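Local coordinates for protein dihydrodipicolinate synthase (Oceanobacillus iheyensis HTE831, PDB 3D0C) that probably catalyses the condensation of pyruvate with aspartate semialdehyde to 4-hydroxy-tetrahydrodipicolinate, a step of lysine biosynthesis, within a TIM-barrel fold, at residues I18-F23 / L215-P220; H113-P118 / V126-N131; K145-S150 / I173-Q178; E249-K254 / V261-E266. The protein carries 1 engineered substitution. All coordinates share one frame; numbering follows the deposited sequence.

Interaction 1 of 4, residues I18-F23 / L215-P220; sequences INIVPF and LVNVFP
N217 lays its amide against the backbone of I18 to I20 and overlaps the CG2 branch of I20. Its ND2 gives a hydrogen bond of 3.0 Å to I18 O. The bond is nearly straight, with an N-H...O angle of 173°. I18 O lies in the plane of the N217 amide, while ND2 is tilted 31° from the carbonyl plane of I18. ND2 also bonds to G214 O, so this nitrogen holds the start of its own turn as well as the 18-23 loop. The other end of the amide meets N19: OD1 lies 3.5 Å from N19 CA. OD1 has a weak hydrogen bond to N38.

The side chains of I20 and N217 run past one another, heading opposite ways. I20 CG1 stands between the backbone N and the carbonyl carbon (chi1 59°). This leaves CG2 beside the backbone N, 4.1 Å from N217 ND2. The CB of N19 points away from the 215-220 loop. N19 ND2 folds back to I20 O at 2.9 Å, which ties the 18-23 loop to itself. A leucine in place of N217 would probably leave I18 O and G214 O without their shared donor and loosen the join between the two loops.

All the touching residues are buried. I18 also packs on T56, predicted to bind pyruvate, so the contact borders the probable active site. The two loops follow strands 15-17 and 210-213, the first and last of the barrel, which are neighbours where it closes. Helix 32-44 covers N19 and I20 through L35, N38 and L42, and helix 260-270 packs on I20 and V218.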
# COMPACT_ATOMS: atom_id res chain seq x y z
N ILE A 18 -6.39 11.16 -15.45
CA ILE A 18 -6.78 10.07 -14.57
C ILE A 18 -8.23 10.33 -14.16
O ILE A 18 -8.49 11.19 -13.32
CB ILE A 18 -5.90 10.04 -13.31
CG1 ILE A 18 -4.46 10.46 -13.65
CG2 ILE A 18 -5.93 8.66 -12.68
CD1 ILE A 18 -3.76 9.56 -14.66
N ASN A 19 -9.16 9.59 -14.75
CA ASN A 19 -10.58 9.77 -14.48
C ASN A 19 -11.00 9.30 -13.10
O ASN A 19 -10.27 8.57 -12.43
CB ASN A 19 -11.41 8.99 -15.51
CG ASN A 19 -11.19 7.49 -15.40
OD1 ASN A 19 -10.16 6.96 -15.80
ND2 ASN A 19 -12.17 6.79 -14.82
N ILE A 20 -12.18 9.72 -12.66
CA ILE A 20 -12.68 9.27 -11.37
C ILE A 20 -13.64 8.13 -11.65
O ILE A 20 -13.92 7.80 -12.81
CB ILE A 20 -13.48 10.35 -10.63
CG1 ILE A 20 -14.67 10.78 -11.50
CG2 ILE A 20 -12.59 11.53 -10.27
CD1 ILE A 20 -15.76 11.47 -10.72
N VAL A 21 -14.13 7.52 -10.58
CA VAL A 21 -15.13 6.45 -10.66
C VAL A 21 -16.20 6.89 -9.68
O VAL A 21 -16.06 6.71 -8.47
CB VAL A 21 -14.59 5.07 -10.21
CG1 VAL A 21 -15.76 4.10 -10.10
CG2 VAL A 21 -13.57 4.53 -11.20
N PRO A 22 -17.28 7.50 -10.19
CA PRO A 22 -18.34 7.93 -9.28
C PRO A 22 -19.08 6.74 -8.66
O PRO A 22 -19.22 5.69 -9.29
CB PRO A 22 -19.24 8.79 -10.17
CG PRO A 22 -19.04 8.21 -11.52
CD PRO A 22 -17.56 7.89 -11.58
N PHE A 23 -19.52 6.90 -7.42
CA PHE A 23 -20.24 5.84 -6.73
C PHE A 23 -21.66 6.33 -6.43
O PHE A 23 -21.92 7.53 -6.43
CB PHE A 23 -19.51 5.45 -5.45
CG PHE A 23 -18.10 4.96 -5.68
CD1 PHE A 23 -17.86 3.81 -6.44
CD2 PHE A 23 -17.01 5.66 -5.16
CE1 PHE A 23 -16.55 3.37 -6.66
CE2 PHE A 23 -15.71 5.22 -5.39
CZ PHE A 23 -15.48 4.08 -6.14
N LEU A 215 -7.10 17.42 -12.17
CA LEU A 215 -7.80 18.69 -12.36
C LEU A 215 -8.61 18.66 -13.66
O LEU A 215 -9.65 19.32 -13.77
CB LEU A 215 -6.81 19.85 -12.41
CG LEU A 215 -7.40 21.23 -12.72
CD1 LEU A 215 -8.48 21.58 -11.71
CD2 LEU A 215 -6.29 22.27 -12.70
N VAL A 216 -8.15 17.90 -14.64
CA VAL A 216 -8.85 17.81 -15.91
C VAL A 216 -10.28 17.29 -15.78
O VAL A 216 -11.07 17.43 -16.71
CB VAL A 216 -8.08 16.92 -16.92
CG1 VAL A 216 -6.85 17.66 -17.43
CG2 VAL A 216 -7.68 15.61 -16.26
N ASN A 217 -10.63 16.70 -14.63
CA ASN A 217 -11.99 16.19 -14.41
C ASN A 217 -12.93 17.33 -14.03
O ASN A 217 -14.16 17.14 -13.99
CB ASN A 217 -12.02 15.16 -13.27
CG ASN A 217 -11.31 13.86 -13.61
OD1 ASN A 217 -11.76 13.10 -14.46
ND2 ASN A 217 -10.19 13.61 -12.94
N VAL A 218 -12.37 18.50 -13.78
CA VAL A 218 -13.16 19.65 -13.35
C VAL A 218 -12.94 20.90 -14.20
O VAL A 218 -13.90 21.52 -14.66
CB VAL A 218 -12.84 19.99 -11.89
CG1 VAL A 218 -13.90 20.93 -11.33
CG2 VAL A 218 -12.74 18.72 -11.08
N PHE A 219 -11.67 21.27 -14.38
CA PHE A 219 -11.31 22.45 -15.17
C PHE A 219 -10.22 22.08 -16.17
O PHE A 219 -9.10 22.59 -16.10
CB PHE A 219 -10.79 23.56 -14.24
CG PHE A 219 -11.87 24.25 -13.46
CD1 PHE A 219 -12.74 25.14 -14.09
CD2 PHE A 219 -12.02 24.01 -12.10
CE1 PHE A 219 -13.74 25.78 -13.36
CE2 PHE A 219 -13.02 24.65 -11.37
CZ PHE A 219 -13.88 25.54 -12.00
N PRO A 220 -10.54 21.20 -17.13
CA PRO A 220 -9.55 20.79 -18.13
C PRO A 220 -8.89 21.94 -18.90
O PRO A 220 -7.73 21.84 -19.31
CB PRO A 220 -10.35 19.87 -19.05
CG PRO A 220 -11.72 20.47 -18.99
CD PRO A 220 -11.88 20.73 -17.51

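Interaction 2 of 4, residues H113-P118 / V126-N131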
# COMPACT_ATOMS: atom_id res chain seq x y z
N HIS A 113 1.12 0.29 -10.69
CA HIS A 113 1.07 1.09 -9.48
C HIS A 113 2.27 0.77 -8.61
O HIS A 113 2.96 -0.24 -8.80
CB HIS A 113 -0.20 0.74 -8.68
CG HIS A 113 -1.44 1.44 -9.13
ND1 HIS A 113 -1.76 2.72 -8.73
CD2 HIS A 113 -2.47 1.02 -9.90
CE1 HIS A 113 -2.94 3.06 -9.23
NE2 HIS A 113 -3.39 2.04 -9.94
N GLN A 114 2.50 1.64 -7.64
CA GLN A 114 3.58 1.41 -6.68
C GLN A 114 3.16 0.14 -5.94
O GLN A 114 2.00 -0.00 -5.53
CB GLN A 114 3.69 2.57 -5.68
CG GLN A 114 4.47 2.21 -4.42
CD GLN A 114 4.53 3.34 -3.40
OE1 GLN A 114 3.56 4.06 -3.19
NE2 GLN A 114 5.69 3.48 -2.75
N PRO A 115 4.10 -0.80 -5.79
CA PRO A 115 3.77 -2.04 -5.08
C PRO A 115 3.25 -1.75 -3.68
O PRO A 115 3.84 -0.96 -2.95
CB PRO A 115 5.11 -2.77 -5.05
CG PRO A 115 5.80 -2.29 -6.30
CD PRO A 115 5.46 -0.82 -6.35
N VAL A 116 2.13 -2.37 -3.30
CA VAL A 116 1.58 -2.15 -1.96
C VAL A 116 2.41 -2.84 -0.89
O VAL A 116 2.27 -2.55 0.30
CB VAL A 116 0.11 -2.66 -1.85
CG1 VAL A 116 -0.79 -1.90 -2.83
CG2 VAL A 116 0.05 -4.15 -2.13
N HIS A 117 3.28 -3.76 -1.29
CA HIS A 117 4.10 -4.48 -0.31
C HIS A 117 4.88 -3.52 0.58
O HIS A 117 5.50 -2.59 0.08
CB HIS A 117 5.10 -5.41 -1.01
CG HIS A 117 4.49 -6.27 -2.07
ND1 HIS A 117 3.93 -5.76 -3.22
CD2 HIS A 117 4.41 -7.62 -2.18
CE1 HIS A 117 3.54 -6.76 -3.99
NE2 HIS A 117 3.81 -7.89 -3.39
N PRO A 118 4.87 -3.74 1.91
CA PRO A 118 5.60 -2.88 2.84
C PRO A 118 7.12 -3.10 2.77
O PRO A 118 7.89 -2.24 3.19
CB PRO A 118 5.04 -3.27 4.21
CG PRO A 118 4.66 -4.70 4.03
CD PRO A 118 4.00 -4.68 2.65
N VAL A 126 13.08 -4.83 -9.44
CA VAL A 126 13.38 -5.10 -10.84
C VAL A 126 12.68 -6.40 -11.28
O VAL A 126 12.06 -6.45 -12.34
CB VAL A 126 14.91 -5.23 -11.07
CG1 VAL A 126 15.18 -5.72 -12.48
CG2 VAL A 126 15.58 -3.87 -10.83
N GLU A 127 12.76 -7.43 -10.45
CA GLU A 127 12.12 -8.72 -10.76
C GLU A 127 10.60 -8.59 -10.84
O GLU A 127 9.95 -9.15 -11.74
CB GLU A 127 12.50 -9.76 -9.71
CG GLU A 127 13.98 -10.08 -9.68
CD GLU A 127 14.48 -10.59 -11.02
OE1 GLU A 127 14.00 -11.66 -11.45
OE2 GLU A 127 15.34 -9.93 -11.64
N TYR A 128 10.03 -7.85 -9.90
CA TYR A 128 8.59 -7.62 -9.85
C TYR A 128 8.13 -7.00 -11.16
O TYR A 128 7.25 -7.53 -11.86
CB TYR A 128 8.27 -6.66 -8.69
CG TYR A 128 6.81 -6.30 -8.56
CD1 TYR A 128 5.91 -7.17 -7.94
CD2 TYR A 128 6.33 -5.10 -9.07
CE1 TYR A 128 4.56 -6.84 -7.83
CE2 TYR A 128 4.98 -4.76 -8.96
CZ TYR A 128 4.11 -5.64 -8.34
OH TYR A 128 2.78 -5.29 -8.25
N TYR A 129 8.73 -5.87 -11.49
CA TYR A 129 8.38 -5.16 -12.72
C TYR A 129 8.60 -5.95 -14.00
O TYR A 129 7.74 -6.03 -14.87
CB TYR A 129 9.16 -3.85 -12.80
CG TYR A 129 8.73 -2.81 -11.80
CD1 TYR A 129 7.39 -2.44 -11.67
CD2 TYR A 129 9.66 -2.17 -10.98
CE1 TYR A 129 6.99 -1.48 -10.76
CE2 TYR A 129 9.28 -1.20 -10.06
CZ TYR A 129 7.94 -0.86 -9.95
OH TYR A 129 7.55 0.09 -9.04
N ARG A 130 9.77 -6.55 -14.12
CA ARG A 130 10.08 -7.30 -15.33
C ARG A 130 9.16 -8.50 -15.59
O ARG A 130 8.78 -8.76 -16.74
CB ARG A 130 11.54 -7.76 -15.30
CG ARG A 130 11.95 -8.49 -16.56
CD ARG A 130 13.43 -8.31 -16.79
NE ARG A 130 14.19 -8.74 -15.63
CZ ARG A 130 15.36 -8.23 -15.30
NH1 ARG A 130 15.89 -7.28 -16.06
NH2 ARG A 130 16.01 -8.68 -14.24
N ASN A 131 8.82 -9.26 -14.55
CA ASN A 131 7.96 -10.41 -14.75
C ASN A 131 6.56 -9.97 -15.20
O ASN A 131 5.90 -10.68 -15.96
CB ASN A 131 7.86 -11.25 -13.48
CG ASN A 131 9.19 -11.89 -13.10
OD1 ASN A 131 10.10 -12.03 -13.93
ND2 ASN A 131 9.31 -12.31 -11.84
O HOH W 1 1.83 -2.63 -8.00
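Y128 OH has two hydrogen-bond partners. A water donates to it at 2.8 Å, and it is also hydrogen-bonded to Y90 O. The same water donates to H113 O, again at 2.8 Å, so it bridges the loop 113-118 and the helix. With CG anti to the backbone N (chi1 178°), the Y128 ring reaches from the helix to the loop.

The remaining contacts are van der Waals packing. P115 CG meets Y128 CE2 at 3.7 Å, and the two side chains cross obliquely. P115 CD lies 3.5 Å from Y129 OH, where the proline and Y129 cross at about a right angle. The proline thus touches both tyrosines. H117 meets the ring of Y128 on its CE1 side: H117 CE1 is 4.0 Å from Y128 CE1. The two ring planes are inclined at 76°.

H117 also packs on P281 of the second subunit. Y129 rests on L157 of helix 152-157. This is a beta-alpha unit of the TIM barrel: the loop leaving strand 109-112 folds back on helix 122-135, which it leads into.

Interaction 3 of 4, residues K145-S150 / I173-Q178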
# COMPACT_ATOMS: atom_id res chain seq x y z
N LYS A 145 7.21 6.14 -7.31
CA LYS A 145 7.07 7.15 -6.27
C LYS A 145 7.77 6.87 -4.94
O LYS A 145 7.63 7.66 -4.00
CB LYS A 145 5.58 7.37 -6.00
CG LYS A 145 4.94 6.18 -5.29
CD LYS A 145 3.42 6.31 -5.22
CE LYS A 145 2.98 7.58 -4.50
NZ LYS A 145 1.51 7.80 -4.63
N ASP A 146 8.49 5.76 -4.85
CA ASP A 146 9.18 5.39 -3.61
C ASP A 146 10.61 5.94 -3.62
O ASP A 146 11.48 5.38 -4.29
CB ASP A 146 9.22 3.85 -3.50
CG ASP A 146 9.78 3.35 -2.17
OD1 ASP A 146 10.42 4.12 -1.42
OD2 ASP A 146 9.58 2.15 -1.87
N ALA A 147 10.84 7.02 -2.90
CA ALA A 147 12.17 7.63 -2.85
C ALA A 147 13.23 6.68 -2.29
O ALA A 147 14.43 6.88 -2.52
CB ALA A 147 12.13 8.92 -2.03
N HIS A 148 12.80 5.64 -1.57
CA HIS A 148 13.73 4.68 -0.97
C HIS A 148 14.31 3.71 -1.98
O HIS A 148 15.26 2.98 -1.68
CB HIS A 148 13.04 3.91 0.15
CG HIS A 148 12.73 4.75 1.35
ND1 HIS A 148 13.70 5.17 2.23
CD2 HIS A 148 11.57 5.28 1.79
CE1 HIS A 148 13.16 5.93 3.16
NE2 HIS A 148 11.86 6.01 2.92
N LEU A 149 13.74 3.68 -3.18
CA LEU A 149 14.24 2.82 -4.24
C LEU A 149 15.15 3.64 -5.12
O LEU A 149 14.93 4.84 -5.32
CB LEU A 149 13.09 2.25 -5.08
CG LEU A 149 12.18 1.27 -4.35
CD1 LEU A 149 11.12 0.75 -5.31
CD2 LEU A 149 13.02 0.12 -3.77
N SER A 150 16.19 3.00 -5.65
CA SER A 150 17.14 3.69 -6.50
C SER A 150 16.63 3.90 -7.91
O SER A 150 15.91 3.05 -8.47
CB SER A 150 18.45 2.89 -6.54
OG SER A 150 19.35 3.43 -7.48
N ILE A 173 13.84 17.20 -7.66
CA ILE A 173 14.26 17.72 -8.95
C ILE A 173 15.67 17.31 -9.34
O ILE A 173 15.98 17.24 -10.54
CB ILE A 173 14.09 19.27 -9.03
CG1 ILE A 173 13.95 19.69 -10.48
CG2 ILE A 173 15.26 19.98 -8.37
CD1 ILE A 173 12.65 19.26 -11.10
N GLN A 174 16.54 17.05 -8.36
CA GLN A 174 17.90 16.62 -8.69
C GLN A 174 17.82 15.21 -9.29
O GLN A 174 18.42 14.93 -10.33
CB GLN A 174 18.77 16.57 -7.43
CG GLN A 174 18.98 17.90 -6.71
CD GLN A 174 19.84 18.89 -7.48
OE1 GLN A 174 20.65 18.51 -8.32
NE2 GLN A 174 19.66 20.18 -7.19
N ARG A 175 17.07 14.33 -8.63
CA ARG A 175 16.92 12.95 -9.09
C ARG A 175 16.22 12.84 -10.44
O ARG A 175 16.62 12.04 -11.28
CB ARG A 175 16.14 12.11 -8.07
CG ARG A 175 16.96 11.67 -6.88
CD ARG A 175 16.18 10.76 -5.93
NE ARG A 175 15.79 9.49 -6.54
CZ ARG A 175 15.34 8.45 -5.85
NH1 ARG A 175 15.22 8.53 -4.53
NH2 ARG A 175 15.00 7.33 -6.46
N VAL A 176 15.17 13.64 -10.64
CA VAL A 176 14.46 13.56 -11.90
C VAL A 176 15.35 13.96 -13.05
O VAL A 176 15.31 13.36 -14.13
CB VAL A 176 13.17 14.42 -11.92
CG1 VAL A 176 13.50 15.90 -11.81
CG2 VAL A 176 12.40 14.14 -13.20
N THR A 177 16.18 14.98 -12.83
CA THR A 177 17.10 15.44 -13.87
C THR A 177 18.15 14.36 -14.15
O THR A 177 18.45 14.07 -15.30
CB THR A 177 17.80 16.74 -13.44
OG1 THR A 177 16.82 17.74 -13.16
CG2 THR A 177 18.73 17.25 -14.54
N GLN A 178 18.69 13.76 -13.10
CA GLN A 178 19.70 12.72 -13.26
C GLN A 178 19.20 11.50 -14.04
O GLN A 178 19.79 11.11 -15.05
CB GLN A 178 20.21 12.26 -11.90
CG GLN A 178 21.01 13.30 -11.14
CD GLN A 178 21.12 12.95 -9.67
OE1 GLN A 178 21.03 11.78 -9.29
NE2 GLN A 178 21.32 13.96 -8.83
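Hydrogen bonds from R175 carry this contact. Its guanidinium takes two backbone carbonyls of the 145-150 loop, one with each terminal nitrogen. R175 NH1 donates to A147 O at 2.7 Å. That oxygen lies in the guanidinium plane, and NH1 sits in the carbonyl plane on a lone pair. R175 NH2 donates to L149 O, also at 2.7 Å. This bond comes in nearly along the C=O axis of L149, and the oxygen is tilted 19° from the guanidinium plane. The arginine chain bends at chi3 (64°), which turns the guanidinium so that its edge meets the loop.

Charge adds to the grip. R175 NE forms a salt bridge with D151, the residue after S150. This part of the chain therefore meets R175 with two carbonyls and a carboxylate.

Van der Waals contact is slight. A147 CB comes within 4.0 Å of R175 NH1. A lysine in place of R175 would probably leave one of the two carbonyls without its donor and set the loop freer to move.

The loop is also braced from within. Residues D146 to L149 form a type I turn, closed by L149 N to D146 O. D146 OD1 accepts from H148 N at 2.8 Å, an Asx turn. S150 OG caps D152 N ahead of helix 152-157.

The loop joins strand 140-144 to helix 152-157 on the barrel. R175 reaches it from the start of helix 173-182, the helix after strand 163-168, and packs on F144 and Y168 of those two strands. Helix 196-206 covers other residues of helix 173-182, I173, V176 and T177.

Interaction 4 of 4, residues E249-K254 / V261-E266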
# COMPACT_ATOMS: atom_id res chain seq x y z
N GLU A 249 -4.34 21.98 -6.13
CA GLU A 249 -3.47 20.86 -5.83
C GLU A 249 -3.07 20.86 -4.37
O GLU A 249 -2.92 19.80 -3.77
CB GLU A 249 -2.23 20.89 -6.75
CG GLU A 249 -2.59 20.70 -8.21
CD GLU A 249 -3.20 19.32 -8.49
OE1 GLU A 249 -2.46 18.32 -8.46
OE2 GLU A 249 -4.43 19.25 -8.73
N ASP A 250 -2.90 22.04 -3.78
CA ASP A 250 -2.54 22.08 -2.37
C ASP A 250 -3.70 21.55 -1.51
O ASP A 250 -3.47 20.85 -0.52
CB ASP A 250 -2.15 23.50 -1.94
CG ASP A 250 -0.75 23.87 -2.39
OD1 ASP A 250 0.03 22.96 -2.73
OD2 ASP A 250 -0.43 25.08 -2.40
N LEU A 251 -4.93 21.88 -1.87
CA LEU A 251 -6.07 21.37 -1.11
C LEU A 251 -6.09 19.85 -1.19
O LEU A 251 -6.35 19.17 -0.20
CB LEU A 251 -7.39 21.91 -1.67
CG LEU A 251 -7.81 23.32 -1.24
CD1 LEU A 251 -9.05 23.77 -2.02
CD2 LEU A 251 -8.09 23.32 0.25
N ARG A 252 -5.81 19.31 -2.37
CA ARG A 252 -5.82 17.86 -2.56
C ARG A 252 -4.76 17.18 -1.72
O ARG A 252 -4.95 16.04 -1.27
CB ARG A 252 -5.60 17.51 -4.03
CG ARG A 252 -6.67 18.03 -4.97
CD ARG A 252 -6.35 17.66 -6.41
NE ARG A 252 -6.37 16.21 -6.63
CZ ARG A 252 -5.79 15.61 -7.66
NH1 ARG A 252 -5.13 16.32 -8.56
NH2 ARG A 252 -5.86 14.29 -7.79
N ALA A 253 -3.64 17.87 -1.52
CA ALA A 253 -2.53 17.30 -0.77
C ALA A 253 -2.68 17.35 0.75
O ALA A 253 -1.92 16.69 1.46
CB ALA A 253 -1.22 17.97 -1.21
N LYS A 254 -3.65 18.10 1.26
CA LYS A 254 -3.83 18.19 2.71
C LYS A 254 -4.10 16.84 3.37
O LYS A 254 -4.66 15.93 2.75
CB LYS A 254 -4.99 19.13 3.07
CG LYS A 254 -4.80 20.58 2.65
CD LYS A 254 -5.84 21.48 3.33
CE LYS A 254 -5.62 21.55 4.84
NZ LYS A 254 -6.62 22.39 5.56
N VAL A 261 -8.82 12.80 -3.77
CA VAL A 261 -9.99 12.54 -4.59
C VAL A 261 -11.27 13.26 -4.14
O VAL A 261 -12.05 13.73 -4.97
CB VAL A 261 -10.29 11.02 -4.68
CG1 VAL A 261 -11.55 10.76 -5.53
CG2 VAL A 261 -9.11 10.30 -5.29
N VAL A 262 -11.49 13.32 -2.83
CA VAL A 262 -12.70 13.98 -2.32
C VAL A 262 -12.77 15.44 -2.75
O VAL A 262 -13.86 15.98 -2.96
CB VAL A 262 -12.80 13.86 -0.77
CG1 VAL A 262 -11.56 14.43 -0.12
CG2 VAL A 262 -14.06 14.57 -0.27
N ILE A 263 -11.61 16.08 -2.91
CA ILE A 263 -11.59 17.47 -3.35
C ILE A 263 -12.14 17.56 -4.78
O ILE A 263 -12.92 18.46 -5.11
CB ILE A 263 -10.15 18.04 -3.33
CG1 ILE A 263 -9.79 18.48 -1.90
CG2 ILE A 263 -10.02 19.21 -4.31
CD1 ILE A 263 -10.55 19.72 -1.42
N ILE A 264 -11.73 16.61 -5.62
CA ILE A 264 -12.18 16.59 -7.01
C ILE A 264 -13.68 16.31 -7.12
O ILE A 264 -14.38 16.99 -7.88
CB ILE A 264 -11.41 15.52 -7.82
CG1 ILE A 264 -9.94 15.93 -7.98
CG2 ILE A 264 -12.04 15.34 -9.18
CD1 ILE A 264 -9.10 14.91 -8.71
N LYS A 265 -14.18 15.33 -6.38
CA LYS A 265 -15.60 14.99 -6.43
C LYS A 265 -16.50 16.09 -5.86
O LYS A 265 -17.55 16.38 -6.43
CB LYS A 265 -15.87 13.66 -5.73
CG LYS A 265 -15.38 12.46 -6.53
CD LYS A 265 -15.81 11.12 -5.94
CE LYS A 265 -15.43 9.97 -6.88
NZ LYS A 265 -15.78 8.63 -6.35
N GLU A 266 -16.10 16.71 -4.76
CA GLU A 266 -16.92 17.77 -4.21
C GLU A 266 -16.90 18.97 -5.15
O GLU A 266 -17.90 19.67 -5.30
CB GLU A 266 -16.46 18.15 -2.80
CG GLU A 266 -16.85 17.11 -1.77
CD GLU A 266 -17.01 17.69 -0.37
OE1 GLU A 266 -17.38 18.88 -0.25
OE2 GLU A 266 -16.78 16.94 0.60
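Apolar packing centres on I263, which enters between L251 and R252. I263 CD1 meets L251 CB at 3.9 Å, and its CG1 lies near the L251 carbonyl. The other branch, CG2, touches R252 CG at 3.6 Å. CG1 stands beside the backbone N of I263 and CG2 beside its carbonyl carbon, so one branch serves each partner.

A second kind of contact is methyl over guanidinium. I264 CD1 lies over one face of the R252 guanidinium, 3.3 Å above its plane and offset toward the rim. The nearest atom there is R252 NH2, 3.4 Å from I264 CD1. R252 bends at chi3 (65°), which brings the flat group across to I264.

Polar bonds act at the edge of that group. R252 NH1 forms a salt bridge of 3.0 Å with E249 OE2 on its own helix. R252 NH1 meets the syn lone pair of E249 OE2, and that oxygen lies in the guanidinium plane. R252 NH2 bonds to N260 OD1, just before the second segment. These bonds fix the orientation of the guanidinium while one face packs on the methyl.

The segments' axes come within 8.6 Å at an angle of 128°. They belong to consecutive helices, 235-257 and 260-270, joined by a short link after the barrel strands. F248 packs on both isoleucines, and helix 287-303 covers L251.

How the interactions relate
Interaction 1 opens just after the first barrel strand and closes after the eighth, so its loop takes in the second to eighth strands. Interactions 2 and 3 both lie within that span. They follow one another in series, the first at strand 109-112 and its helix, the second between the loop after strand 140-144 and helix 173-182. They touch where Q114 packs on K145 and D146. Interaction 4 opens only after interaction 1 has closed, in the helices beyond the last strand. It touches interaction 1: K265 NZ hydrogen-bonds to V21 O, and V218 packs on I264. This ties the C-terminal helices to the loops after the first and last strands. No contacts cross.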